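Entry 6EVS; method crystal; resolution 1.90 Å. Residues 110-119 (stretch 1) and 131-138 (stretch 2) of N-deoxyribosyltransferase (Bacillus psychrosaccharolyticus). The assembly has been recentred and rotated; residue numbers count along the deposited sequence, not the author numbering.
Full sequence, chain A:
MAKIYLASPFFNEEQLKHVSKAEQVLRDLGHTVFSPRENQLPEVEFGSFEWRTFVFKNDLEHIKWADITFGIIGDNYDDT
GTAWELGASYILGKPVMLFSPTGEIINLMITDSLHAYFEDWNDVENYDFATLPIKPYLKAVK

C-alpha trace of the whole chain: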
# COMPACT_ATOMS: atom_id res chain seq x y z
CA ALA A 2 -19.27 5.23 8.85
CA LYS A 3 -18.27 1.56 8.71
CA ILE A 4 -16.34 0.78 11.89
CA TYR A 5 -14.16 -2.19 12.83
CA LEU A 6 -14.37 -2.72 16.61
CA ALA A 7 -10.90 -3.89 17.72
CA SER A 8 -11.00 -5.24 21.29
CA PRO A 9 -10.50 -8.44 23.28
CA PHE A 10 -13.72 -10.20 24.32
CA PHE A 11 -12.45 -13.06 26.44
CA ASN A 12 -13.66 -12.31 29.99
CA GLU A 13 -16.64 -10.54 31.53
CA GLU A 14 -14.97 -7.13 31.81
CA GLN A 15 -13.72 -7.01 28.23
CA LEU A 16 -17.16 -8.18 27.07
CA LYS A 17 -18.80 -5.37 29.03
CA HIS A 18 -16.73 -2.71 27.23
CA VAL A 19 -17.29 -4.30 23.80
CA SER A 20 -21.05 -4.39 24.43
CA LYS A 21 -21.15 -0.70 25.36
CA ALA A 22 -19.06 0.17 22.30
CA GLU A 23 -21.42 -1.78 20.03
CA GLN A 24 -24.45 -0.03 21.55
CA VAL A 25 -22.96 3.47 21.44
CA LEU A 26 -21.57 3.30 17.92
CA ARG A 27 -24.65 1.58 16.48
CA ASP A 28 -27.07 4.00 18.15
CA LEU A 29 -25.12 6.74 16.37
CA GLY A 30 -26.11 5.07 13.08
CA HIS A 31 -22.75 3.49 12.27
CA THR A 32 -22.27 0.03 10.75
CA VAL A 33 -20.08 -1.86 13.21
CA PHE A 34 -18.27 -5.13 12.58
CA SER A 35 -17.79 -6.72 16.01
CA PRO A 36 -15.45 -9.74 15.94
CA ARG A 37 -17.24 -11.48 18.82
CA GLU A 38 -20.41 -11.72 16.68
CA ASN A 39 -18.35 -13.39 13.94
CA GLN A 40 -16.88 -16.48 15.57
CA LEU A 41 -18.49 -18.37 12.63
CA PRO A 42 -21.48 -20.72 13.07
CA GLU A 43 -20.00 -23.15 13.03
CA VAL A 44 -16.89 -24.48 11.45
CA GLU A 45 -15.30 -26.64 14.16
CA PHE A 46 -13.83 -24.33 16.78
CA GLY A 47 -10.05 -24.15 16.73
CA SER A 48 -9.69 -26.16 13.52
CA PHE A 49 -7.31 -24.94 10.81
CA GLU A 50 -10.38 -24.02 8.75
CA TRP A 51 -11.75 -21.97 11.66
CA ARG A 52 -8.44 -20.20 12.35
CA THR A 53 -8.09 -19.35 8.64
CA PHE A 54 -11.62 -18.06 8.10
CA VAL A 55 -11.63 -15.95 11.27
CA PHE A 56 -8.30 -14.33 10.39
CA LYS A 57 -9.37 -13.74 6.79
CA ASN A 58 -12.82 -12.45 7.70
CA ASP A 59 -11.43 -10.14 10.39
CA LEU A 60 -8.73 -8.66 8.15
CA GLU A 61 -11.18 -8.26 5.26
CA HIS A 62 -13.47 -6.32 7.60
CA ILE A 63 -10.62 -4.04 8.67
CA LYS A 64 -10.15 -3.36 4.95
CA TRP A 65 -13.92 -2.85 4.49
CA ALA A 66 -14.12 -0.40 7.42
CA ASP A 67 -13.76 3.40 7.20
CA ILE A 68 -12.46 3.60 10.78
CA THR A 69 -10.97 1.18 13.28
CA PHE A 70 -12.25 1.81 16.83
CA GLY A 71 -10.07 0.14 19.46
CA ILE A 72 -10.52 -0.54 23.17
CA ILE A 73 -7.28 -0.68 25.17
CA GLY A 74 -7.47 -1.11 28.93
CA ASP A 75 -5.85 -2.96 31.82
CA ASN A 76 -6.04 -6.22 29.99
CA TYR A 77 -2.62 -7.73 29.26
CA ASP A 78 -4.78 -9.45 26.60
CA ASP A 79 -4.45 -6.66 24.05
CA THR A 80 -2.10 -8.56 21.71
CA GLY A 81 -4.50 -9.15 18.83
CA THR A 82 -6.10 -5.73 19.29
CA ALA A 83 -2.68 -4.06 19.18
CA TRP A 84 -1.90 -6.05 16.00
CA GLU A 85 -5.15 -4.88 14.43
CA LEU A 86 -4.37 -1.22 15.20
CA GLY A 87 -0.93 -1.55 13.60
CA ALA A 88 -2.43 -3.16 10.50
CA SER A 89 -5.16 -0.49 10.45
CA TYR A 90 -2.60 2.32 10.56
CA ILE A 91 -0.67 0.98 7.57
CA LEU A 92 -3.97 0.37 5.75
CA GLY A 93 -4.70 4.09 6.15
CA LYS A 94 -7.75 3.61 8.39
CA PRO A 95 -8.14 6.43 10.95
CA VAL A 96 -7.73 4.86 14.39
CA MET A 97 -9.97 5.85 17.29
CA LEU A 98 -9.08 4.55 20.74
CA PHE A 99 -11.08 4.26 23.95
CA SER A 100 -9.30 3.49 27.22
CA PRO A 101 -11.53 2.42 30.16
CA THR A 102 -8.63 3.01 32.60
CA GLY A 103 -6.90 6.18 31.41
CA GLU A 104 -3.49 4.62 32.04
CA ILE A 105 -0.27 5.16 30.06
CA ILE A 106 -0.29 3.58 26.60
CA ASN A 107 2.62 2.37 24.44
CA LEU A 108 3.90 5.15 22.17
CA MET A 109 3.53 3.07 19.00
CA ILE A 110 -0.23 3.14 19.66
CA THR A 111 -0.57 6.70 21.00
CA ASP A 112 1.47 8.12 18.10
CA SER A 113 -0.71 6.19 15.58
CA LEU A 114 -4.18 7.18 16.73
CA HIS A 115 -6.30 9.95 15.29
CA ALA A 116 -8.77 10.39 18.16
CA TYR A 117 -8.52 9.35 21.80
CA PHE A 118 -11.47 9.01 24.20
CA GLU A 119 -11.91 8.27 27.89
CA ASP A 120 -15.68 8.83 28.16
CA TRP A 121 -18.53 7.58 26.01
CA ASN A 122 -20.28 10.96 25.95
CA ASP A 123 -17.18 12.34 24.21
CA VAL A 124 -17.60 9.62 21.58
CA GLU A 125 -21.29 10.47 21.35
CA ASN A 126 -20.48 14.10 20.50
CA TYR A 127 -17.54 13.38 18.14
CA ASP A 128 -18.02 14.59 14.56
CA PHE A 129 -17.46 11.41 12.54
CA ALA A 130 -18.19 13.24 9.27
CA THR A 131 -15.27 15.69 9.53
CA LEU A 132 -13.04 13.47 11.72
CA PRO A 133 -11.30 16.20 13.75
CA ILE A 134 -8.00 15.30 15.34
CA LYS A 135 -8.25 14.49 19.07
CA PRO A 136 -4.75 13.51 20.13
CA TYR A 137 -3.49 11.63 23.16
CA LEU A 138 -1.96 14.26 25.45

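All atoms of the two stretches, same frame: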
# COMPACT_ATOMS: atom_id res chain seq x y z
N ILE A 110 1.22 2.99 19.79
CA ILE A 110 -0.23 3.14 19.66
C ILE A 110 -0.65 4.60 19.78
O ILE A 110 -1.40 5.12 18.94
CB ILE A 110 -0.94 2.25 20.71
CG1 ILE A 110 -0.77 0.77 20.34
CG2 ILE A 110 -2.40 2.64 20.83
CD1 ILE A 110 -1.41 -0.18 21.33
N THR A 111 -0.16 5.30 20.82
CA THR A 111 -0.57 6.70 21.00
C THR A 111 -0.14 7.59 19.84
O THR A 111 -0.82 8.57 19.53
CB THR A 111 -0.03 7.27 22.31
OG1 THR A 111 1.38 7.46 22.19
CG2 THR A 111 -0.30 6.32 23.44
N ASP A 112 1.00 7.29 19.21
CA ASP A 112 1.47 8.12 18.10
C ASP A 112 0.83 7.73 16.77
O ASP A 112 1.13 8.37 15.74
CB ASP A 112 2.99 8.03 17.99
CG ASP A 112 3.70 8.76 19.12
OD1 ASP A 112 4.06 8.13 20.14
OD2 ASP A 112 3.89 9.99 19.00
N SER A 113 -0.03 6.70 16.76
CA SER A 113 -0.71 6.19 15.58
C SER A 113 -2.20 6.48 15.57
O SER A 113 -2.88 6.08 14.63
CB SER A 113 -0.60 4.66 15.49
OG SER A 113 0.68 4.18 15.77
N LEU A 114 -2.74 7.04 16.64
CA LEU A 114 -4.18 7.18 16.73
C LEU A 114 -4.57 8.55 16.20
O LEU A 114 -3.75 9.47 16.17
CB LEU A 114 -4.68 6.99 18.17
CG LEU A 114 -4.28 7.92 19.30
CD1 LEU A 114 -5.16 9.17 19.34
CD2 LEU A 114 -4.35 7.16 20.65
N HIS A 115 -5.80 8.66 15.73
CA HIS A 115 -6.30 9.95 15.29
C HIS A 115 -7.18 10.62 16.33
O HIS A 115 -7.21 11.85 16.40
CB HIS A 115 -7.10 9.80 13.98
CG HIS A 115 -7.54 11.11 13.41
ND1 HIS A 115 -6.66 12.01 12.87
CD2 HIS A 115 -8.76 11.68 13.33
CE1 HIS A 115 -7.32 13.08 12.46
NE2 HIS A 115 -8.60 12.90 12.72
N ALA A 116 -7.91 9.84 17.12
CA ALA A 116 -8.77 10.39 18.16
C ALA A 116 -8.74 9.47 19.37
O ALA A 116 -8.78 8.25 19.24
CB ALA A 116 -10.20 10.59 17.64
N TYR A 117 -8.64 10.08 20.55
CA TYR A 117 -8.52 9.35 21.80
C TYR A 117 -9.65 9.78 22.73
O TYR A 117 -9.90 10.98 22.89
CB TYR A 117 -7.16 9.63 22.45
CG TYR A 117 -7.00 9.03 23.84
CD1 TYR A 117 -7.11 9.82 24.99
CD2 TYR A 117 -6.76 7.67 24.00
CE1 TYR A 117 -6.96 9.27 26.26
CE2 TYR A 117 -6.63 7.10 25.27
CZ TYR A 117 -6.73 7.91 26.39
OH TYR A 117 -6.59 7.38 27.65
N PHE A 118 -10.31 8.79 23.34
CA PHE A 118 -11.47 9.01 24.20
C PHE A 118 -11.31 8.29 25.53
O PHE A 118 -10.77 7.18 25.59
CB PHE A 118 -12.76 8.50 23.51
CG PHE A 118 -13.00 9.12 22.17
CD1 PHE A 118 -12.56 8.49 21.02
CD2 PHE A 118 -13.63 10.35 22.08
CE1 PHE A 118 -12.78 9.07 19.78
CE2 PHE A 118 -13.85 10.94 20.85
CZ PHE A 118 -13.42 10.31 19.71
N GLU A 119 -11.80 8.93 26.59
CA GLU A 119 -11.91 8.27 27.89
C GLU A 119 -13.32 8.30 28.46
O GLU A 119 -13.54 7.82 29.57
CB GLU A 119 -10.92 8.88 28.89
CG GLU A 119 -9.45 8.52 28.60
CD GLU A 119 -8.52 9.01 29.69
OE1 GLU A 119 -9.04 9.43 30.73
OE2 GLU A 119 -7.28 8.96 29.52
N THR A 131 -16.47 14.90 9.78
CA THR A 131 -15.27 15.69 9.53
C THR A 131 -14.01 15.09 10.15
O THR A 131 -12.90 15.46 9.74
CB THR A 131 -15.44 17.12 10.06
OG1 THR A 131 -15.75 17.08 11.45
CG2 THR A 131 -16.55 17.84 9.31
N LEU A 132 -14.16 14.19 11.12
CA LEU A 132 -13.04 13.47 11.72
C LEU A 132 -11.96 14.42 12.27
O LEU A 132 -10.80 14.36 11.85
CB LEU A 132 -12.46 12.50 10.70
CG LEU A 132 -11.57 11.35 11.15
CD1 LEU A 132 -12.41 10.08 11.31
CD2 LEU A 132 -10.44 11.11 10.16
N PRO A 133 -12.31 15.29 13.21
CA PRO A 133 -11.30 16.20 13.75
C PRO A 133 -10.27 15.42 14.55
O PRO A 133 -10.53 14.33 15.08
CB PRO A 133 -12.11 17.16 14.62
CG PRO A 133 -13.32 16.40 15.00
CD PRO A 133 -13.61 15.47 13.87
N ILE A 134 -9.06 15.97 14.60
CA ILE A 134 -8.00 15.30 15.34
C ILE A 134 -8.25 15.49 16.83
O ILE A 134 -8.72 16.55 17.27
CB ILE A 134 -6.62 15.85 14.90
CG1 ILE A 134 -5.48 14.97 15.42
CG2 ILE A 134 -6.45 17.32 15.22
CD1 ILE A 134 -4.11 15.45 14.98
N LYS A 135 -8.00 14.45 17.62
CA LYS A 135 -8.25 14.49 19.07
C LYS A 135 -7.13 13.70 19.72
O LYS A 135 -7.30 12.54 20.10
CB LYS A 135 -9.63 13.92 19.40
CG LYS A 135 -10.21 14.34 20.73
CD LYS A 135 -11.68 13.91 20.85
CE LYS A 135 -12.59 15.07 21.27
NZ LYS A 135 -13.13 15.88 20.12
N PRO A 136 -5.95 14.29 19.83
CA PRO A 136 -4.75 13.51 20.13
C PRO A 136 -4.65 13.13 21.60
O PRO A 136 -5.26 13.73 22.49
CB PRO A 136 -3.60 14.44 19.73
CG PRO A 136 -4.17 15.81 19.87
CD PRO A 136 -5.64 15.72 19.60
N TYR A 137 -3.86 12.08 21.83
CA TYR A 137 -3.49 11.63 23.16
C TYR A 137 -2.47 12.60 23.76
O TYR A 137 -1.38 12.79 23.20
CB TYR A 137 -2.91 10.23 23.06
CG TYR A 137 -2.32 9.62 24.34
CD1 TYR A 137 -3.08 8.78 25.14
CD2 TYR A 137 -0.99 9.81 24.68
CE1 TYR A 137 -2.55 8.19 26.25
CE2 TYR A 137 -0.45 9.23 25.80
CZ TYR A 137 -1.23 8.41 26.58
OH TYR A 137 -0.71 7.82 27.70
N LEU A 138 -2.82 13.23 24.87
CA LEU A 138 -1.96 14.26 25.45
C LEU A 138 -1.75 14.03 26.94
O LEU A 138 -0.62 13.86 27.39
CB LEU A 138 -2.54 15.65 25.21
CG LEU A 138 -2.70 16.06 23.74
CD1 LEU A 138 -3.40 17.41 23.62
CD2 LEU A 138 -1.35 16.08 23.01
O HOH W 1 -1.97 11.12 19.66

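Contact between residues 110-119 and 131-138 of N-deoxyribosyltransferase, which buries 567 Å² summed over both sides. The first stretch leaves the end of a helix at Ile110 and Thr111, turns, and runs into a strand that includes Ala116 to Phe118; the second has no regular secondary structure and is extended from Pro133 on. The two backbones meet in a single beta bridge that pairs Ala116 with Lys135, their CA atoms 4.2 Å apart. Lys135 N and Lys135 O are both satisfied at the bridge. Lys135 N donates to His115 O at 3.0 Å, nearly straight with an angle of 170° at the hydrogen, and Tyr117 N donates to Lys135 O at 2.8 Å, more bent at 135°. The bend is accompanied by a second approach to the same acceptor: Ala116 CA lies 3.2 Å from Lys135 O in a CA-H...O contact, so this carbonyl receives one N-H and one C-H from consecutive residues.

Before the bridge, the side chain of His115 extends the polar pairing toward Leu132. With chi1 at t, its ring reaches across so that His115 NE2 donates to Leu132 O at 2.8 Å and 165°. The acceptor sits at the ring edge, near its plane, as suits an N-H that lies in that plane. The bond requires a proton on NE2. Pro133 O is a further 3.4 Å neighbour of His115 NE2. Over one face of the imidazole, Ile134 CA stands 4.0 Å from the centroid of the His115 ring, a CH-pi contact 29° off the normal. His115 thus combines a hydrogen bond at its edge with packing on its face, and it is the residue most covered by the opposite stretch.

A water joins Tyr137, two residues past Lys135, to the helix residue Thr111. Water 1 accepts from Tyr137 N at 3.0 Å and donates to Thr111 O at 2.8 Å, linking the end of the helix to the extended segment. Within the first stretch, Ser113 N donates to Ile110 O at 3.0 Å, closing the turn from Ile110 to Ser113.

The Tyr137 ring meets Thr111 with a face and Tyr117 with its edge. Thr111 CG2 lies 3.7 Å from the centroid of the Tyr137 ring and only 8° off its normal, so the methyl is almost directly over the face. The edge of the same ring points at the face of Tyr117, with the two ring centroids 5.1 Å apart, the planes at 81°, and Tyr117 CE2 3.9 Å from Tyr137 CD1. Leu114 CD2 packs 4.2 Å from Tyr137 CB. The hydroxyls are not left idle: Tyr117 OH donates to Glu119 OE2 at 2.5 Å, a short bond within its own stretch, whereas Tyr137 OH and Thr111 OG1 are hydrogen-bonded elsewhere in the structure. Near the bridge, the aliphatic part of Lys135 supplies apolar cover: its CB is 3.8 Å from Ala116 CB, and Lys135 CD is 3.7 Å from Phe118 CE2, while the end of the side chain leads away.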